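Local coordinates for MaoC domain protein dehydratase (Chloroflexus aurantiacus, PDB 4E3E) that catalyses the reversible dehydration of beta-methylmalyl-CoA to mesaconyl-CoA in the glyoxylate assimilation cycle, at residues Thr122-His128 / Tyr142-Val148; Asn193-Tyr199 / Met348-Gly352; Ile205-Val211 / Leu260-Leu265. Numbering follows the deposited sequence.

Contact 1: Thr122-His128 / Tyr142-Val148; sequences TGVVYVH and YIRWVMV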
loop_
_atom_site.group_PDB
_atom_site.type_symbol
_atom_site.label_atom_id
_atom_site.label_comp_id
_atom_site.label_asym_id
_atom_site.label_seq_id
_atom_site.Cartn_x
_atom_site.Cartn_y
_atom_site.Cartn_z
ATOM N N THR A 122 -29.132 -2.270 24.744
ATOM C CA THR A 122 -27.694 -2.475 24.616
ATOM C C THR A 122 -27.077 -2.768 25.983
ATOM O O THR A 122 -27.762 -2.718 27.009
ATOM C CB THR A 122 -27.003 -1.225 24.050
ATOM O OG1 THR A 122 -27.338 -0.102 24.872
ATOM C CG2 THR A 122 -27.429 -0.952 22.608
ATOM N N GLY A 123 -25.783 -3.069 25.988
ATOM C CA GLY A 123 -25.035 -3.266 27.220
ATOM C C GLY A 123 -23.555 -2.982 27.033
ATOM O O GLY A 123 -23.032 -3.010 25.912
ATOM N N VAL A 124 -22.880 -2.720 28.144
ATOM C CA VAL A 124 -21.457 -2.424 28.151
ATOM C C VAL A 124 -20.680 -3.664 28.578
ATOM O O VAL A 124 -20.972 -4.261 29.617
ATOM C CB VAL A 124 -21.146 -1.276 29.137
ATOM C CG1 VAL A 124 -19.645 -0.999 29.213
ATOM C CG2 VAL A 124 -21.936 -0.027 28.763
ATOM N N VAL A 125 -19.684 -4.040 27.783
ATOM C CA VAL A 125 -18.806 -5.165 28.136
ATOM C C VAL A 125 -17.377 -4.652 28.272
ATOM O O VAL A 125 -16.897 -3.890 27.428
ATOM C CB VAL A 125 -18.954 -6.344 27.134
ATOM C CG1 VAL A 125 -18.962 -5.854 25.703
ATOM C CG2 VAL A 125 -17.888 -7.436 27.323
ATOM N N TYR A 126 -16.732 -5.032 29.372
ATOM C CA TYR A 126 -15.349 -4.662 29.653
ATOM C C TYR A 126 -14.534 -5.887 29.364
ATOM O O TYR A 126 -14.868 -6.977 29.852
ATOM C CB TYR A 126 -15.160 -4.285 31.131
ATOM C CG TYR A 126 -15.927 -3.053 31.539
ATOM C CD1 TYR A 126 -17.303 -3.107 31.755
ATOM C CD2 TYR A 126 -15.281 -1.833 31.711
ATOM C CE1 TYR A 126 -18.016 -1.977 32.126
ATOM C CE2 TYR A 126 -15.988 -0.692 32.090
ATOM C CZ TYR A 126 -17.353 -0.774 32.290
ATOM O OH TYR A 126 -18.065 0.341 32.653
ATOM N N VAL A 127 -13.474 -5.710 28.570
ATOM C CA VAL A 127 -12.543 -6.802 28.258
ATOM C C VAL A 127 -11.096 -6.452 28.596
ATOM O O VAL A 127 -10.682 -5.298 28.474
ATOM C CB VAL A 127 -12.634 -7.253 26.774
ATOM C CG1 VAL A 127 -14.019 -7.819 26.462
ATOM C CG2 VAL A 127 -12.261 -6.121 25.816
ATOM N N HIS A 128 -10.340 -7.452 29.041
ATOM C CA HIS A 128 -8.904 -7.333 29.168
ATOM C C HIS A 128 -8.330 -8.091 28.003
ATOM O O HIS A 128 -8.447 -9.318 27.950
ATOM C CB HIS A 128 -8.448 -7.923 30.504
ATOM C CG HIS A 128 -6.952 -7.825 30.756
ATOM N ND1 HIS A 128 -6.259 -8.807 31.362
ATOM C CD2 HIS A 128 -6.037 -6.821 30.472
ATOM C CE1 HIS A 128 -4.964 -8.452 31.465
ATOM N NE2 HIS A 128 -4.828 -7.233 30.926
ATOM N N TYR A 142 -4.294 -4.333 27.552
ATOM C CA TYR A 142 -5.109 -3.148 27.828
ATOM C C TYR A 142 -6.525 -3.584 28.187
ATOM O O TYR A 142 -6.907 -4.749 27.989
ATOM C CB TYR A 142 -5.128 -2.176 26.632
ATOM C CG TYR A 142 -5.726 -2.780 25.379
ATOM C CD1 TYR A 142 -7.108 -2.844 25.206
ATOM C CD2 TYR A 142 -4.908 -3.304 24.373
ATOM C CE1 TYR A 142 -7.667 -3.421 24.067
ATOM C CE2 TYR A 142 -5.452 -3.881 23.233
ATOM C CZ TYR A 142 -6.836 -3.938 23.087
ATOM O OH TYR A 142 -7.400 -4.510 21.968
ATOM N N ILE A 143 -7.291 -2.640 28.718
ATOM C CA ILE A 143 -8.700 -2.837 28.969
ATOM C C ILE A 143 -9.437 -1.905 28.030
ATOM O O ILE A 143 -9.023 -0.766 27.822
ATOM C CB ILE A 143 -9.055 -2.505 30.435
ATOM C CG1 ILE A 143 -8.440 -3.548 31.380
ATOM C CG2 ILE A 143 -10.564 -2.397 30.634
ATOM C CD1 ILE A 143 -8.315 -3.049 32.800
ATOM N N ARG A 144 -10.513 -2.388 27.429
ATOM C CA ARG A 144 -11.393 -1.497 26.705
ATOM C C ARG A 144 -12.815 -1.892 27.029
ATOM O O ARG A 144 -13.071 -3.026 27.468
ATOM C CB ARG A 144 -11.103 -1.499 25.184
ATOM C CG ARG A 144 -11.687 -2.646 24.360
ATOM C CD ARG A 144 -11.439 -2.381 22.884
ATOM N NE ARG A 144 -11.703 -3.513 21.991
ATOM C CZ ARG A 144 -12.646 -3.525 21.046
ATOM N NH1 ARG A 144 -13.458 -2.472 20.865
ATOM N NH2 ARG A 144 -12.777 -4.598 20.266
ATOM N N TRP A 145 -13.734 -0.955 26.846
ATOM C CA TRP A 145 -15.141 -1.265 27.019
ATOM C C TRP A 145 -15.932 -0.730 25.876
ATOM O O TRP A 145 -15.601 0.318 25.320
ATOM C CB TRP A 145 -15.682 -0.866 28.401
ATOM C CG TRP A 145 -15.511 0.580 28.811
ATOM C CD1 TRP A 145 -16.498 1.555 28.885
ATOM C CD2 TRP A 145 -14.279 1.251 29.266
ATOM N NE1 TRP A 145 -15.982 2.752 29.323
ATOM C CE2 TRP A 145 -14.660 2.642 29.571
ATOM C CE3 TRP A 145 -12.950 0.859 29.441
ATOM C CZ2 TRP A 145 -13.735 3.580 30.015
ATOM C CZ3 TRP A 145 -12.024 1.813 29.892
ATOM C CH2 TRP A 145 -12.410 3.141 30.170
ATOM N N VAL A 146 -16.947 -1.494 25.487
ATOM C CA VAL A 146 -17.716 -1.263 24.263
ATOM C C VAL A 146 -19.206 -1.373 24.556
ATOM O O VAL A 146 -19.628 -2.168 25.399
ATOM C CB VAL A 146 -17.355 -2.273 23.137
ATOM C CG1 VAL A 146 -15.985 -1.980 22.567
ATOM C CG2 VAL A 146 -17.350 -3.700 23.648
HETATM N N MSE A 147 -19.998 -0.580 23.852
HETATM C CA MSE A 147 -21.443 -0.675 23.954
HETATM C C MSE A 147 -21.865 -1.617 22.866
HETATM O O MSE A 147 -21.641 -1.342 21.685
HETATM C CB MSE A 147 -22.037 0.699 23.726
HETATM C CG MSE A 147 -23.538 0.558 23.942
HETATM SE SE MSE A 147 -24.302 2.342 23.728
HETATM C CE MSE A 147 -24.001 3.023 25.559
ATOM N N VAL A 148 -22.460 -2.743 23.256
ATOM C CA VAL A 148 -22.831 -3.799 22.306
ATOM C C VAL A 148 -24.343 -4.000 22.238
ATOM O O VAL A 148 -25.034 -3.976 23.268
ATOM C CB VAL A 148 -22.149 -5.144 22.655
ATOM C CG1 VAL A 148 -22.422 -6.201 21.585
ATOM C CG2 VAL A 148 -20.654 -4.944 22.825
#
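Six backbone hydrogen bonds join Thr122-His128 to Tyr142-Val148, two at each of three antiparallel hydrogen-bonded pairs. Gly123 N gives to Val148 O (3.0 Å) and Val148 N returns to Gly123 O (2.7 Å); Val125 N to Val146 O (3.0 Å) and Val146 N to Val125 O (3.1 Å) follow, then Val127 N to Arg144 O (2.9 Å) and Arg144 N to Val127 O (3.1 Å). Between them lie the non-hydrogen-bonded pairs Val124-Met147, Tyr126-Trp145 and His128-Ile143, where CA-H groups approach carbonyls instead, as Trp145 CA does Val125 O at 3.2 Å. The segment axes approach to 4.6 Å, with N-to-C directions at 159°; strands 122-132 and 138-149 follow each other as a twisted beta hairpin, part of the long antiparallel sheet of a HotDog-fold hydratase. Strand 104-116 pairs with 122-128 and strand 84-95 adjoins 142-148, so both segments are interior to the sheet. One face carries Val125, Val127, Val146 and Val148, with Arg144: Val125 CG1 packs on Val146 CG2 at 3.4 Å and on Val148 CG2 at 3.5 Å, while Val127 CG2 lies 3.8 Å from Arg144 CG. The guanidinium of Arg144 continues past them to Asn87, a substrate-binding residue by similarity, and to Thr76 and Ser81. On the other face Trp145 CB sits over the Tyr126 ring, 3.8 Å from its centroid, a CH-pi contact; the tyrosine and indole five-membered rings are nearly parallel (21°) but barely overlap. Val124 CG1 reaches Trp145 CB at 4.0 Å, and Val162, Pro163 and Leu165 of a later loop pack against the two aromatics.

Contact 2: Asn193-Tyr199 / Met348-Gly352; sequences NYLWDDY and MPRRG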
loop_
_atom_site.group_PDB
_atom_site.type_symbol
_atom_site.label_atom_id
_atom_site.label_comp_id
_atom_site.label_asym_id
_atom_site.label_seq_id
_atom_site.Cartn_x
_atom_site.Cartn_y
_atom_site.Cartn_z
ATOM N N ASN A 193 15.859 19.640 18.789
ATOM C CA ASN A 193 16.790 19.900 19.883
ATOM C C ASN A 193 16.136 19.796 21.255
ATOM O O ASN A 193 16.832 19.663 22.256
ATOM C CB ASN A 193 17.453 21.270 19.717
ATOM C CG ASN A 193 18.349 21.327 18.500
ATOM O OD1 ASN A 193 19.082 20.378 18.210
ATOM N ND2 ASN A 193 18.290 22.436 17.771
ATOM N N TYR A 194 14.804 19.828 21.288
ATOM C CA TYR A 194 14.048 19.763 22.535
ATOM C C TYR A 194 14.029 18.363 23.140
ATOM O O TYR A 194 13.552 17.410 22.530
ATOM C CB TYR A 194 12.624 20.304 22.329
ATOM C CG TYR A 194 12.606 21.787 22.003
ATOM C CD1 TYR A 194 12.877 22.741 22.989
ATOM C CD2 TYR A 194 12.333 22.237 20.714
ATOM C CE1 TYR A 194 12.869 24.102 22.701
ATOM C CE2 TYR A 194 12.325 23.597 20.416
ATOM C CZ TYR A 194 12.595 24.521 21.412
ATOM O OH TYR A 194 12.587 25.866 21.122
ATOM N N LEU A 195 14.551 18.259 24.355
ATOM C CA LEU A 195 14.592 16.992 25.084
ATOM C C LEU A 195 13.616 17.021 26.267
ATOM O O LEU A 195 12.901 18.008 26.477
ATOM C CB LEU A 195 16.036 16.666 25.520
ATOM C CG LEU A 195 17.014 16.436 24.368
ATOM C CD1 LEU A 195 18.447 16.254 24.876
ATOM C CD2 LEU A 195 16.591 15.237 23.522
ATOM N N TRP A 196 13.572 15.929 27.020
ATOM C CA TRP A 196 12.651 15.777 28.154
ATOM C C TRP A 196 12.709 16.959 29.088
ATOM O O TRP A 196 11.670 17.494 29.492
ATOM C CB TRP A 196 12.991 14.478 28.871
ATOM C CG TRP A 196 12.213 14.119 30.120
ATOM C CD1 TRP A 196 10.986 13.442 30.208
ATOM C CD2 TRP A 196 12.647 14.319 31.518
ATOM N NE1 TRP A 196 10.634 13.249 31.530
ATOM C CE2 TRP A 196 11.592 13.748 32.364
ATOM C CE3 TRP A 196 13.755 14.915 32.126
ATOM C CZ2 TRP A 196 11.669 13.779 33.757
ATOM C CZ3 TRP A 196 13.823 14.932 33.527
ATOM C CH2 TRP A 196 12.799 14.387 34.321
ATOM N N ASP A 197 13.926 17.391 29.407
ATOM C CA ASP A 197 14.159 18.521 30.302
ATOM C C ASP A 197 13.511 19.818 29.828
ATOM O O ASP A 197 13.201 20.670 30.651
ATOM C CB ASP A 197 15.663 18.754 30.496
ATOM C CG ASP A 197 16.428 17.459 30.736
ATOM O OD1 ASP A 197 16.413 16.580 29.847
ATOM O OD2 ASP A 197 17.051 17.324 31.811
ATOM N N ASP A 198 13.294 19.962 28.520
ATOM C CA ASP A 198 12.891 21.250 27.946
ATOM C C ASP A 198 11.382 21.455 27.848
ATOM O O ASP A 198 10.919 22.568 27.594
ATOM C CB ASP A 198 13.536 21.451 26.565
ATOM C CG ASP A 198 15.027 21.187 26.577
ATOM O OD1 ASP A 198 15.725 21.686 27.485
ATOM O OD2 ASP A 198 15.503 20.471 25.671
ATOM N N TYR A 199 10.616 20.385 28.039
ATOM C CA TYR A 199 9.162 20.478 27.985
ATOM C C TYR A 199 8.606 20.984 29.317
ATOM O O TYR A 199 9.128 20.651 30.382
ATOM C CB TYR A 199 8.563 19.135 27.548
ATOM C CG TYR A 199 8.729 18.917 26.067
ATOM C CD1 TYR A 199 9.894 18.340 25.549
ATOM C CD2 TYR A 199 7.738 19.345 25.166
ATOM C CE1 TYR A 199 10.058 18.172 24.182
ATOM C CE2 TYR A 199 7.897 19.183 23.794
ATOM C CZ TYR A 199 9.050 18.589 23.315
ATOM O OH TYR A 199 9.200 18.424 21.968
HETATM N N MSE A 348 11.083 9.836 26.313
HETATM C CA MSE A 348 11.912 10.845 25.631
HETATM C C MSE A 348 13.301 10.882 26.236
HETATM O O MSE A 348 13.438 10.856 27.458
HETATM C CB MSE A 348 11.232 12.209 25.766
HETATM C CG MSE A 348 12.058 13.315 25.112
HETATM SE SE MSE A 348 11.063 15.025 25.033
HETATM C CE MSE A 348 9.490 14.671 23.871
ATOM N N PRO A 349 14.354 10.969 25.394
ATOM C CA PRO A 349 15.704 11.091 25.932
ATOM C C PRO A 349 15.842 12.317 26.829
ATOM O O PRO A 349 15.192 13.353 26.592
ATOM C CB PRO A 349 16.569 11.277 24.689
ATOM C CG PRO A 349 15.772 10.682 23.585
ATOM C CD PRO A 349 14.349 10.979 23.919
ATOM N N ARG A 350 16.675 12.185 27.849
ATOM C CA ARG A 350 17.003 13.294 28.761
ATOM C C ARG A 350 18.371 13.907 28.451
ATOM O O ARG A 350 19.232 13.252 27.860
ATOM C CB ARG A 350 17.000 12.801 30.201
ATOM C CG ARG A 350 15.630 12.400 30.707
ATOM C CD ARG A 350 15.685 11.911 32.150
ATOM N NE ARG A 350 16.381 12.836 33.049
ATOM C CZ ARG A 350 16.360 12.754 34.377
ATOM N NH1 ARG A 350 15.676 11.796 34.986
ATOM N NH2 ARG A 350 17.027 13.641 35.105
ATOM N N ARG A 351 18.576 15.159 28.848
ATOM C CA ARG A 351 19.890 15.780 28.676
ATOM C C ARG A 351 20.923 15.139 29.605
ATOM O O ARG A 351 20.617 14.813 30.751
ATOM C CB ARG A 351 19.822 17.289 28.883
ATOM C CG ARG A 351 21.081 18.011 28.417
ATOM C CD ARG A 351 20.810 19.462 28.077
ATOM N NE ARG A 351 20.029 19.596 26.858
ATOM C CZ ARG A 351 18.788 20.061 26.801
ATOM N NH1 ARG A 351 18.161 20.458 27.911
ATOM N NH2 ARG A 351 18.185 20.136 25.627
ATOM N N GLY A 352 22.135 14.947 29.097
ATOM C CA GLY A 352 23.187 14.277 29.849
ATOM C C GLY A 352 24.349 15.200 30.141
ATOM O O GLY A 352 24.303 15.975 31.092
HETATM O O HOH W 1 19.455 19.665 23.068
HETATM O O HOH W 2 18.115 15.109 32.614
#
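The selenomethionine Met348, near the end of strand 338-349, is the main bump: its SE lies 3.3 Å from Trp196 N and 3.4 Å from Tyr199 CE1, an oblique Met-aromatic contact, in a hollow between the Leu195-Trp196 backbone and the Tyr199 ring. Leu195 projects toward the tail, with CD2 4.1 Å from Pro349 CB and its CB over one face of the Arg351 guanidinium. Trp196 provides a flat floor for Arg350, whose CD sits 3.9 Å from the centroid of the six-membered ring. Trp196 N donates a hydrogen bond to Pro349 O (3.1 Å), and Asp197 OD1 accepts from Arg351 N (2.8 Å). A water links Asp197 OD2, Arg350 NE and Arg351 O. Arg351 forms a bidentate salt bridge with Asp198, hydrogen-bonded from NH1 to OD1 (2.8 Å) and NH2 to OD2 (2.7 Å); the carboxylate also accepts from Leu195 N at the start of the turn. The C-terminal tail is thus held by an apolar plug, Met348 and Leu195, and at the surface by the paired charges of Arg351 and Asp198.

Contact 3: Ile205-Val211 / Leu260-Leu265; sequences IDHVDGV and LSFNGL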
loop_
_atom_site.group_PDB
_atom_site.type_symbol
_atom_site.label_atom_id
_atom_site.label_comp_id
_atom_site.label_asym_id
_atom_site.label_seq_id
_atom_site.Cartn_x
_atom_site.Cartn_y
_atom_site.Cartn_z
ATOM N N ILE A 205 0.819 22.495 22.684
ATOM C CA ILE A 205 1.562 22.472 21.422
ATOM C C ILE A 205 0.629 22.293 20.224
ATOM O O ILE A 205 -0.043 21.261 20.100
ATOM C CB ILE A 205 2.580 21.321 21.422
ATOM C CG1 ILE A 205 3.478 21.418 22.664
ATOM C CG2 ILE A 205 3.405 21.332 20.141
ATOM C CD1 ILE A 205 4.297 20.169 22.914
ATOM N N ASP A 206 0.597 23.289 19.346
ATOM C CA ASP A 206 -0.193 23.233 18.118
ATOM C C ASP A 206 0.648 22.525 17.060
ATOM O O ASP A 206 1.700 23.035 16.682
ATOM C CB ASP A 206 -0.534 24.661 17.683
ATOM C CG ASP A 206 -1.432 24.726 16.456
ATOM O OD1 ASP A 206 -1.653 23.704 15.781
ATOM O OD2 ASP A 206 -1.924 25.834 16.159
ATOM N N HIS A 207 0.200 21.356 16.588
ATOM C CA HIS A 207 0.980 20.587 15.602
ATOM C C HIS A 207 0.878 21.100 14.186
ATOM O O HIS A 207 1.591 20.614 13.294
ATOM C CB HIS A 207 0.676 19.092 15.697
ATOM C CG HIS A 207 0.952 18.523 17.056
ATOM N ND1 HIS A 207 2.167 18.623 17.648
ATOM C CD2 HIS A 207 0.123 17.875 17.966
ATOM C CE1 HIS A 207 2.119 18.057 18.868
ATOM N NE2 HIS A 207 0.872 17.594 19.062
ATOM N N VAL A 208 0.005 22.098 13.988
ATOM C CA VAL A 208 -0.081 22.892 12.756
ATOM C C VAL A 208 -0.692 22.146 11.554
ATOM O O VAL A 208 -1.732 22.567 11.024
ATOM C CB VAL A 208 1.284 23.553 12.369
ATOM C CG1 VAL A 208 1.152 24.363 11.089
ATOM C CG2 VAL A 208 1.805 24.453 13.498
ATOM N N ASP A 209 -0.061 21.054 11.121
ATOM C CA ASP A 209 -0.478 20.387 9.881
ATOM C C ASP A 209 -1.888 19.778 9.950
ATOM O O ASP A 209 -2.319 19.270 10.989
ATOM C CB ASP A 209 0.527 19.293 9.483
ATOM C CG ASP A 209 1.941 19.827 9.289
ATOM O OD1 ASP A 209 2.635 20.129 10.293
ATOM O OD2 ASP A 209 2.374 19.925 8.124
ATOM N N GLY A 210 -2.590 19.817 8.824
ATOM C CA GLY A 210 -3.857 19.106 8.673
ATOM C C GLY A 210 -3.786 18.113 7.523
ATOM O O GLY A 210 -3.183 18.408 6.490
ATOM N N VAL A 211 -4.402 16.940 7.697
ATOM C CA VAL A 211 -4.402 15.904 6.652
ATOM C C VAL A 211 -5.804 15.374 6.388
ATOM O O VAL A 211 -6.564 15.070 7.327
ATOM C CB VAL A 211 -3.421 14.736 6.944
ATOM C CG1 VAL A 211 -1.988 15.249 6.984
ATOM C CG2 VAL A 211 -3.779 13.983 8.232
ATOM N N LEU A 260 1.109 13.461 13.192
ATOM C CA LEU A 260 1.120 14.920 13.237
ATOM C C LEU A 260 1.890 15.484 14.433
ATOM O O LEU A 260 2.542 16.535 14.330
ATOM C CB LEU A 260 -0.316 15.439 13.316
ATOM C CG LEU A 260 -1.238 15.204 12.126
ATOM C CD1 LEU A 260 -2.661 15.593 12.496
ATOM C CD2 LEU A 260 -0.756 15.957 10.891
ATOM N N SER A 261 1.804 14.796 15.574
ATOM C CA SER A 261 2.511 15.213 16.787
ATOM C C SER A 261 4.040 15.294 16.609
ATOM O O SER A 261 4.709 15.972 17.404
ATOM C CB SER A 261 2.163 14.311 17.981
ATOM O OG SER A 261 2.999 13.156 18.011
ATOM N N PHE A 262 4.583 14.625 15.578
ATOM C CA PHE A 262 6.026 14.739 15.255
ATOM C C PHE A 262 6.461 16.206 15.177
ATOM O O PHE A 262 7.574 16.550 15.571
ATOM C CB PHE A 262 6.405 14.041 13.941
ATOM C CG PHE A 262 7.914 14.071 13.646
ATOM C CD1 PHE A 262 8.769 13.121 14.196
ATOM C CD2 PHE A 262 8.464 15.070 12.845
ATOM C CE1 PHE A 262 10.134 13.153 13.947
ATOM C CE2 PHE A 262 9.829 15.117 12.589
ATOM C CZ PHE A 262 10.670 14.153 13.138
ATOM N N ASN A 263 5.582 17.061 14.653
ATOM C CA ASN A 263 5.823 18.484 14.646
ATOM C C ASN A 263 5.585 19.020 16.054
ATOM O O ASN A 263 4.482 19.477 16.374
ATOM C CB ASN A 263 4.908 19.204 13.627
ATOM C CG ASN A 263 5.306 20.654 13.430
ATOM O OD1 ASN A 263 6.419 21.048 13.782
ATOM N ND2 ASN A 263 4.402 21.463 12.868
ATOM N N GLY A 264 6.607 18.920 16.907
ATOM C CA GLY A 264 6.533 19.475 18.261
ATOM C C GLY A 264 6.860 18.472 19.347
ATOM O O GLY A 264 7.162 18.861 20.491
ATOM N N LEU A 265 6.784 17.185 19.002
ATOM C CA LEU A 265 7.155 16.111 19.928
ATOM C C LEU A 265 8.097 15.088 19.278
ATOM O O LEU A 265 8.011 13.899 19.566
ATOM C CB LEU A 265 5.892 15.426 20.480
ATOM C CG LEU A 265 5.099 16.235 21.515
ATOM C CD1 LEU A 265 3.681 15.713 21.663
ATOM C CD2 LEU A 265 5.827 16.267 22.864
HETATM O O HOH W 3 2.419 17.809 11.811
#
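His207 lays its imidazole flat over the CA of Ser261, which stands 3.5 Å from the ring centroid, only 6° off the normal, a CH-pi contact on the ring face. At the ring edge ND1 donates to Asn263 O (2.8 Å), and NE2 pairs with Ser293 of the neighbouring strand 288-300, so both nitrogens are engaged. Asn263 answers with its side chain, ND2 giving to His207 O at 3.0 Å and, weakly, to Asp209 OD1 at 3.4 Å. Asn263 is the centre of an inverse gamma turn, which bends the last part of helix 250-265 and presents the carbonyl that accepts from His207 ND1. Gly264 follows with a backbone conformation that calls for glycine; a CB there would also strike Ile205 CG2. In this HotDog-clan hydratase the contact fixes the C-terminal part of helix 250-265 against strand 204-212, at one end of the sheet within this chain, where that strand is broken by a bulge or short loop. An Asx turn shapes the break, Asp206 OD1 accepting from Val208 N at 2.9 Å, while Asp206 OD2 forms a salt bridge with Arg320. Leu260 packs against the far end of the segment, its CD2 3.8 Å from Asp209 CB and 4.2 Å from Val211 CG1; a water lying 2.8 Å from both Asp209 OD1 and Leu260 O sits beside it. At the other end, Ile205 CD1 meets Leu265 CD2 at 4.2 Å. The second subunit borders this region: Asp209 forms a salt bridge with its Arg230, and Asn263 OD1 accepts from the backbone N of its Asn6.

How the contacts relate
All three reach the same antiparallel sheet, but contact 1 lies across the chain's centre, about 19-20 Å from the others at nearest atoms. Contact 1 is regular, buried strand pairing; contact 3, also buried, joins a helix end to a strand at one end of the chain's sheet, mainly by side-chain-to-backbone hydrogen bonds; contact 2, partly exposed at the C-terminus, combines a salt bridge and bridging water at its surface with packing around Met348. Contact 3 nests in the loop closed by contact 2, and they touch: Tyr199 OH lies 2.6 Å from Gly264 O, a probable hydrogen bond, and Leu265 packs on Tyr199 and Met348. Both also meet the second subunit; contact 1 does not.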